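Local coordinates for protein chitin elicitor receptor kinase 1 (Arabidopsis thaliana, PDB 4EBY) that probably senses chitin oligomers through a LysM ectodomain, acting as a plant immune receptor kinase that is activated by chitin-induced dimerization, at residues F143-L148 / I183-G188; E104-R109 / L123-N128. All blocks are in the same frame, centred on the assembly; numbering follows the deposited sequence.

Contact 1 of 2, residues F143-L148 / I183-G188; sequences FVTYPL and IVYVPG
Val144 pairs with Val186, and Tyr146 with Val184, through four backbone hydrogen bonds that join two antiparallel strands, the first and last elements of a beta-alpha-alpha-beta LysM unit. The shortest, from Val144 N to Val186 O, is 2.7 Å and nearly straight, with 172° at the hydrogen. Tyr146 N reaches Val184 O at 2.9 Å, almost in line with that carbonyl.

The face of Val144, Tyr146, Val184 and Val186 lies under helices and is buried except at Tyr146. On it Val186 CG2 packs 4.0 Å from Tyr146 CB. Val184 has CG1 anti to its carbonyl carbon (chi1 -69°), which leaves CG2 between the backbone N and the carbonyl carbon, where it meets Leu148 CD2 at 3.8 Å. Beyond that face the side chains of Phe143 and Pro187 diverge, yet Pro187 CA still lies over one face of the Phe143 ring, and Phe143 CE1 meets Pro187 CG at 3.8 Å.

On the other face Ile183 and Tyr185 are partly exposed to solvent. Here Ile183 CG2 lies over the rim of the Tyr185 ring and touches Thr145 CG2 at 3.8 Å, while Thr145 OG1, hydrogen-bonded to Asn128 O, sits at the ring edge.

Helix 154-161 packs on the valine face through Ile157, helix 165-171 presents Leu168 to Val186 and Pro187, and strand 8-13 flanks strand 143-147.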
loop_
_atom_site.group_PDB
_atom_site.type_symbol
_atom_site.label_atom_id
_atom_site.label_comp_id
_atom_site.label_asym_id
_atom_site.label_seq_id
_atom_site.Cartn_x
_atom_site.Cartn_y
_atom_site.Cartn_z
ATOM N N PHE A 143 -5.751 7.568 -3.547
ATOM C CA PHE A 143 -5.894 6.168 -3.948
ATOM C C PHE A 143 -5.201 5.205 -3.032
ATOM O O PHE A 143 -4.098 5.484 -2.541
ATOM C CB PHE A 143 -5.395 5.954 -5.381
ATOM C CG PHE A 143 -6.341 6.517 -6.394
ATOM C CD1 PHE A 143 -7.245 5.688 -7.036
ATOM C CD2 PHE A 143 -6.390 7.877 -6.624
ATOM C CE1 PHE A 143 -8.186 6.227 -7.924
ATOM C CE2 PHE A 143 -7.313 8.423 -7.485
ATOM C CZ PHE A 143 -8.198 7.598 -8.160
ATOM N N VAL A 144 -5.867 4.077 -2.826
ATOM C CA VAL A 144 -5.330 2.975 -2.036
ATOM C C VAL A 144 -4.659 2.007 -2.991
ATOM O O VAL A 144 -5.262 1.559 -3.971
ATOM C CB VAL A 144 -6.439 2.197 -1.298
ATOM C CG1 VAL A 144 -5.838 1.097 -0.432
ATOM C CG2 VAL A 144 -7.313 3.137 -0.435
ATOM N N THR A 145 -3.400 1.702 -2.716
ATOM C CA THR A 145 -2.714 0.613 -3.379
ATOM C C THR A 145 -3.145 -0.669 -2.665
ATOM O O THR A 145 -2.794 -0.906 -1.497
ATOM C CB THR A 145 -1.202 0.823 -3.253
ATOM O OG1 THR A 145 -0.853 2.027 -3.955
ATOM C CG2 THR A 145 -0.441 -0.340 -3.857
ATOM N N TYR A 146 -3.936 -1.474 -3.361
ATOM C CA TYR A 146 -4.699 -2.541 -2.734
ATOM C C TYR A 146 -4.298 -3.889 -3.310
ATOM O O TYR A 146 -4.661 -4.227 -4.427
ATOM C CB TYR A 146 -6.203 -2.264 -2.973
ATOM C CG TYR A 146 -7.162 -3.210 -2.280
ATOM C CD1 TYR A 146 -7.820 -2.828 -1.122
ATOM C CD2 TYR A 146 -7.444 -4.466 -2.814
ATOM C CE1 TYR A 146 -8.722 -3.668 -0.491
ATOM C CE2 TYR A 146 -8.347 -5.325 -2.179
ATOM C CZ TYR A 146 -8.975 -4.909 -1.015
ATOM O OH TYR A 146 -9.882 -5.719 -0.366
ATOM N N PRO A 147 -3.499 -4.670 -2.571
ATOM C CA PRO A 147 -3.162 -6.007 -3.080
ATOM C C PRO A 147 -4.370 -6.950 -2.973
ATOM O O PRO A 147 -4.975 -7.097 -1.901
ATOM C CB PRO A 147 -2.014 -6.457 -2.145
ATOM C CG PRO A 147 -1.487 -5.157 -1.538
ATOM C CD PRO A 147 -2.729 -4.321 -1.360
ATOM N N LEU A 148 -4.720 -7.566 -4.101
ATOM C CA LEU A 148 -5.873 -8.464 -4.182
ATOM C C LEU A 148 -5.632 -9.772 -3.449
ATOM O O LEU A 148 -4.535 -10.333 -3.503
ATOM C CB LEU A 148 -6.199 -8.774 -5.643
ATOM C CG LEU A 148 -6.753 -7.621 -6.483
ATOM C CD1 LEU A 148 -6.895 -8.059 -7.949
ATOM C CD2 LEU A 148 -8.095 -7.123 -5.930
ATOM N N ILE A 183 -2.026 -6.002 -7.701
ATOM C CA ILE A 183 -2.527 -4.800 -7.056
ATOM C C ILE A 183 -3.593 -4.132 -7.930
ATOM O O ILE A 183 -3.554 -4.198 -9.180
ATOM C CB ILE A 183 -1.362 -3.829 -6.826
ATOM C CG1 ILE A 183 -0.604 -4.240 -5.544
ATOM C CG2 ILE A 183 -1.838 -2.399 -6.720
ATOM C CD1 ILE A 183 0.753 -3.629 -5.449
ATOM N N VAL A 184 -4.547 -3.488 -7.267
ATOM C CA VAL A 184 -5.470 -2.573 -7.956
ATOM C C VAL A 184 -5.462 -1.264 -7.177
ATOM O O VAL A 184 -5.094 -1.246 -6.004
ATOM C CB VAL A 184 -6.914 -3.107 -8.054
ATOM C CG1 VAL A 184 -6.992 -4.304 -9.016
ATOM C CG2 VAL A 184 -7.500 -3.420 -6.662
ATOM N N TYR A 185 -5.853 -0.177 -7.842
ATOM C CA TYR A 185 -5.925 1.132 -7.209
ATOM C C TYR A 185 -7.388 1.482 -6.956
ATOM O O TYR A 185 -8.209 1.458 -7.877
ATOM C CB TYR A 185 -5.276 2.185 -8.102
ATOM C CG TYR A 185 -3.821 1.899 -8.391
ATOM C CD1 TYR A 185 -2.869 1.991 -7.392
ATOM C CD2 TYR A 185 -3.406 1.547 -9.666
ATOM C CE1 TYR A 185 -1.544 1.726 -7.647
ATOM C CE2 TYR A 185 -2.089 1.289 -9.935
ATOM C CZ TYR A 185 -1.161 1.382 -8.919
ATOM O OH TYR A 185 0.162 1.121 -9.189
ATOM N N VAL A 186 -7.703 1.788 -5.698
ATOM C CA VAL A 186 -9.085 2.023 -5.267
ATOM C C VAL A 186 -9.154 3.407 -4.629
ATOM O O VAL A 186 -8.370 3.692 -3.733
ATOM C CB VAL A 186 -9.458 0.973 -4.190
ATOM C CG1 VAL A 186 -10.881 1.221 -3.632
ATOM C CG2 VAL A 186 -9.291 -0.460 -4.749
ATOM N N PRO A 187 -10.089 4.275 -5.061
ATOM C CA PRO A 187 -10.176 5.593 -4.405
ATOM C C PRO A 187 -10.331 5.459 -2.905
ATOM O O PRO A 187 -11.066 4.587 -2.432
ATOM C CB PRO A 187 -11.470 6.187 -4.989
ATOM C CG PRO A 187 -11.573 5.569 -6.345
ATOM C CD PRO A 187 -11.060 4.143 -6.170
ATOM N N GLY A 188 -9.604 6.289 -2.164
ATOM C CA GLY A 188 -9.701 6.281 -0.713
ATOM C C GLY A 188 -10.221 7.584 -0.151
ATOM O O GLY A 188 -10.272 8.610 -0.828
#

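Contact 2 of 2, residues E104-R109 / L123-N128; sequences ESLQAR and LNVLVN. With NAG (2-acetamido-2-deoxy-beta-D-glucopyranose), chain D; NAG (2-acetamido-2-deoxy-beta-D-glucopyranose), chain E.
Arg109 lays its guanidinium across Leu126 and hydrogen-bonds to Asn124, whose amide also donates to a sugar. Helix 103-109 and strand 122-128 are the second helix and closing strand of a beta-alpha-alpha-beta LysM unit. Leu126 CB sits 3.5 Å above the guanidinium plane, over its centre, while Arg109 NE donates to Asn124 OD1 at 2.9 Å with 169° at the hydrogen. OD1 lies close to the guanidinium plane, yet NE stands well above the plane of the Asn124 carbonyl, the two flat groups being turned 64° apart. NH1 adds a weak bond to the same oxygen and another weak one to Asn78 OD1. A chi1 of 72° sets CG of Arg109 between the backbone N and carbonyl carbon, 3.4 Å from Asn124 O.

One turn back, Leu106 CD2 packs against Val125 CG2 at 3.8 Å, and Leu106 also touches Tyr89, Val92 and Ala93 of helix 89-96. Ser105 OG joins the strand through a water that accepts from Leu126 N. The methyl C8 of a glycan residue covalently linked to Asn128 lies beside this serine, 3.8 Å from OG. At the other end of the strand, Asn124 turns its two polar atoms to different partners: OD1 serves Arg109, and ND2 donates to O5 of a second N-acetylglucosamine at 2.9 Å.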
loop_
_atom_site.group_PDB
_atom_site.type_symbol
_atom_site.label_atom_id
_atom_site.label_comp_id
_atom_site.label_asym_id
_atom_site.label_seq_id
_atom_site.Cartn_x
_atom_site.Cartn_y
_atom_site.Cartn_z
ATOM N N GLU A 104 10.320 -9.859 -7.428
ATOM C CA GLU A 104 11.082 -9.486 -8.613
ATOM C C GLU A 104 11.544 -8.033 -8.539
ATOM O O GLU A 104 12.681 -7.707 -8.928
ATOM C CB GLU A 104 10.248 -9.720 -9.885
ATOM C CG GLU A 104 9.930 -11.185 -10.160
ATOM C CD GLU A 104 8.755 -11.751 -9.348
ATOM O OE1 GLU A 104 8.082 -11.019 -8.579
ATOM O OE2 GLU A 104 8.505 -12.967 -9.490
ATOM N N SER A 105 10.668 -7.159 -8.048
ATOM C CA SER A 105 11.010 -5.747 -7.913
ATOM C C SER A 105 12.156 -5.575 -6.916
ATOM O O SER A 105 13.127 -4.853 -7.178
ATOM C CB SER A 105 9.788 -4.924 -7.490
ATOM O OG SER A 105 10.133 -3.564 -7.255
ATOM N N LEU A 106 12.036 -6.252 -5.781
ATOM C CA LEU A 106 13.094 -6.182 -4.766
ATOM C C LEU A 106 14.428 -6.660 -5.306
ATOM O O LEU A 106 15.457 -6.018 -5.093
ATOM C CB LEU A 106 12.728 -7.014 -3.541
ATOM C CG LEU A 106 11.639 -6.471 -2.641
ATOM C CD1 LEU A 106 11.241 -7.528 -1.608
ATOM C CD2 LEU A 106 12.120 -5.176 -1.939
ATOM N N GLN A 107 14.422 -7.794 -6.007
ATOM C CA GLN A 107 15.683 -8.356 -6.485
ATOM C C GLN A 107 16.324 -7.443 -7.537
ATOM O O GLN A 107 17.538 -7.294 -7.580
ATOM C CB GLN A 107 15.462 -9.775 -7.015
ATOM C CG GLN A 107 16.757 -10.473 -7.458
ATOM C CD GLN A 107 16.575 -11.978 -7.668
ATOM O OE1 GLN A 107 15.769 -12.627 -6.988
ATOM N NE2 GLN A 107 17.320 -12.536 -8.619
ATOM N N ALA A 108 15.514 -6.802 -8.371
ATOM C CA ALA A 108 16.063 -5.950 -9.422
ATOM C C ALA A 108 16.741 -4.682 -8.900
ATOM O O ALA A 108 17.713 -4.199 -9.489
ATOM C CB ALA A 108 14.968 -5.600 -10.458
ATOM N N ARG A 109 16.243 -4.155 -7.782
ATOM C CA ARG A 109 16.647 -2.835 -7.316
ATOM C C ARG A 109 17.569 -2.874 -6.103
ATOM O O ARG A 109 17.935 -1.823 -5.594
ATOM C CB ARG A 109 15.425 -1.972 -6.970
ATOM C CG ARG A 109 14.683 -2.384 -5.704
ATOM C CD ARG A 109 13.251 -1.818 -5.676
ATOM N NE ARG A 109 13.195 -0.355 -5.692
ATOM C CZ ARG A 109 12.937 0.396 -6.763
ATOM N NH1 ARG A 109 12.884 1.719 -6.624
ATOM N NH2 ARG A 109 12.738 -0.150 -7.965
ATOM N N LEU A 123 17.231 -2.648 2.437
ATOM C CA LEU A 123 16.629 -2.804 1.116
ATOM C C LEU A 123 15.856 -1.567 0.749
ATOM O O LEU A 123 15.175 -0.957 1.590
ATOM C CB LEU A 123 15.664 -4.003 1.088
ATOM C CG LEU A 123 16.250 -5.361 1.496
ATOM C CD1 LEU A 123 15.174 -6.452 1.338
ATOM C CD2 LEU A 123 17.518 -5.719 0.696
ATOM N N ASN A 124 15.931 -1.235 -0.543
ATOM C CA ASN A 124 15.055 -0.270 -1.192
ATOM C C ASN A 124 13.805 -1.029 -1.631
ATOM O O ASN A 124 13.897 -1.997 -2.392
ATOM C CB ASN A 124 15.799 0.314 -2.397
ATOM C CG ASN A 124 15.020 1.415 -3.099
ATOM O OD1 ASN A 124 13.852 1.252 -3.420
ATOM N ND2 ASN A 124 15.681 2.547 -3.337
ATOM N N VAL A 125 12.650 -0.626 -1.093
ATOM C CA VAL A 125 11.392 -1.347 -1.321
ATOM C C VAL A 125 10.399 -0.458 -2.044
ATOM O O VAL A 125 9.918 0.518 -1.471
ATOM C CB VAL A 125 10.767 -1.754 0.022
ATOM C CG1 VAL A 125 9.468 -2.516 -0.216
ATOM C CG2 VAL A 125 11.753 -2.626 0.839
ATOM N N LEU A 126 10.102 -0.782 -3.304
ATOM C CA LEU A 126 9.193 0.039 -4.099
ATOM C C LEU A 126 7.743 -0.390 -3.945
ATOM O O LEU A 126 7.394 -1.558 -4.137
ATOM C CB LEU A 126 9.598 -0.041 -5.584
ATOM C CG LEU A 126 8.661 0.707 -6.525
ATOM C CD1 LEU A 126 8.690 2.187 -6.190
ATOM C CD2 LEU A 126 9.089 0.449 -7.988
ATOM N N VAL A 127 6.887 0.567 -3.607
ATOM C CA VAL A 127 5.454 0.321 -3.603
ATOM C C VAL A 127 4.840 1.377 -4.525
ATOM O O VAL A 127 5.090 2.583 -4.356
ATOM C CB VAL A 127 4.886 0.483 -2.179
ATOM C CG1 VAL A 127 3.378 0.401 -2.189
ATOM C CG2 VAL A 127 5.473 -0.603 -1.224
ATOM N N ASN A 128 4.045 0.937 -5.495
ATOM C CA ASN A 128 3.491 1.874 -6.462
ATOM C C ASN A 128 2.228 2.540 -5.938
ATOM O O ASN A 128 1.646 2.100 -4.937
ATOM C CB ASN A 128 3.208 1.141 -7.763
ATOM C CG ASN A 128 4.473 0.787 -8.501
ATOM O OD1 ASN A 128 5.528 1.401 -8.280
ATOM N ND2 ASN A 128 4.365 -0.189 -9.419
HETATM C C1 NAG D . 5.485 -0.378 -10.324
HETATM C C2 NAG D . 5.742 -1.888 -10.376
HETATM C C3 NAG D . 6.805 -2.252 -11.408
HETATM C C4 NAG D . 6.579 -1.549 -12.729
HETATM C C5 NAG D . 6.247 -0.073 -12.520
HETATM C C6 NAG D . 5.916 0.628 -13.832
HETATM C C7 NAG D . 5.573 -2.994 -8.204
HETATM C C8 NAG D . 6.340 -3.399 -6.948
HETATM N N2 NAG D . 6.271 -2.338 -9.102
HETATM O O3 NAG D . 6.847 -3.652 -11.614
HETATM O O4 NAG D . 7.770 -1.670 -13.487
HETATM O O5 NAG D . 5.155 0.058 -11.631
HETATM O O6 NAG D . 4.810 0.028 -14.468
HETATM O O7 NAG D . 4.374 -3.237 -8.345
HETATM C C1 NAG E . 13.860 5.112 -5.710
HETATM C C2 NAG E . 14.313 6.478 -6.242
HETATM C C3 NAG E . 14.980 6.271 -7.596
HETATM C C4 NAG E . 16.130 5.289 -7.441
HETATM C C5 NAG E . 15.680 4.009 -6.756
HETATM C C6 NAG E . 16.883 3.099 -6.500
HETATM C C7 NAG E . 13.243 8.659 -5.922
HETATM C C8 NAG E . 11.967 9.460 -6.040
HETATM N N2 NAG E . 13.211 7.413 -6.398
HETATM O O3 NAG E . 15.448 7.512 -8.098
HETATM O O4 NAG E . 16.630 4.913 -8.700
HETATM O O5 NAG E . 15.011 4.306 -5.549
HETATM O O6 NAG E . 17.790 3.678 -5.578
HETATM O O7 NAG E . 14.244 9.166 -5.410
HETATM O O HOH W 1 10.694 -3.460 -4.458
#

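Both segments of contact 2 precede those of contact 1 in the sequence, and each contact joins parts of a different LysM unit; their centres lie 18 Å apart. Strands 122-128 and 183-187 form the two outer edges of one mixed sheet, yet the contacts meet where strand 122-128 ends. There the hydrogen bond between Thr145 OG1 and Asn128 O spans 2.7 Å, and Tyr185 OH packs 3.4 Å from Asn128 CB. Contact 2 supplies Arg109 and Asn124 to one glycan pocket and Ser105, Leu126 and Asn128 to another. Contact 1 comes near sugar at Ile183, whose side chain is about 5 Å from the same Asn128-linked N-acetylglucosamine.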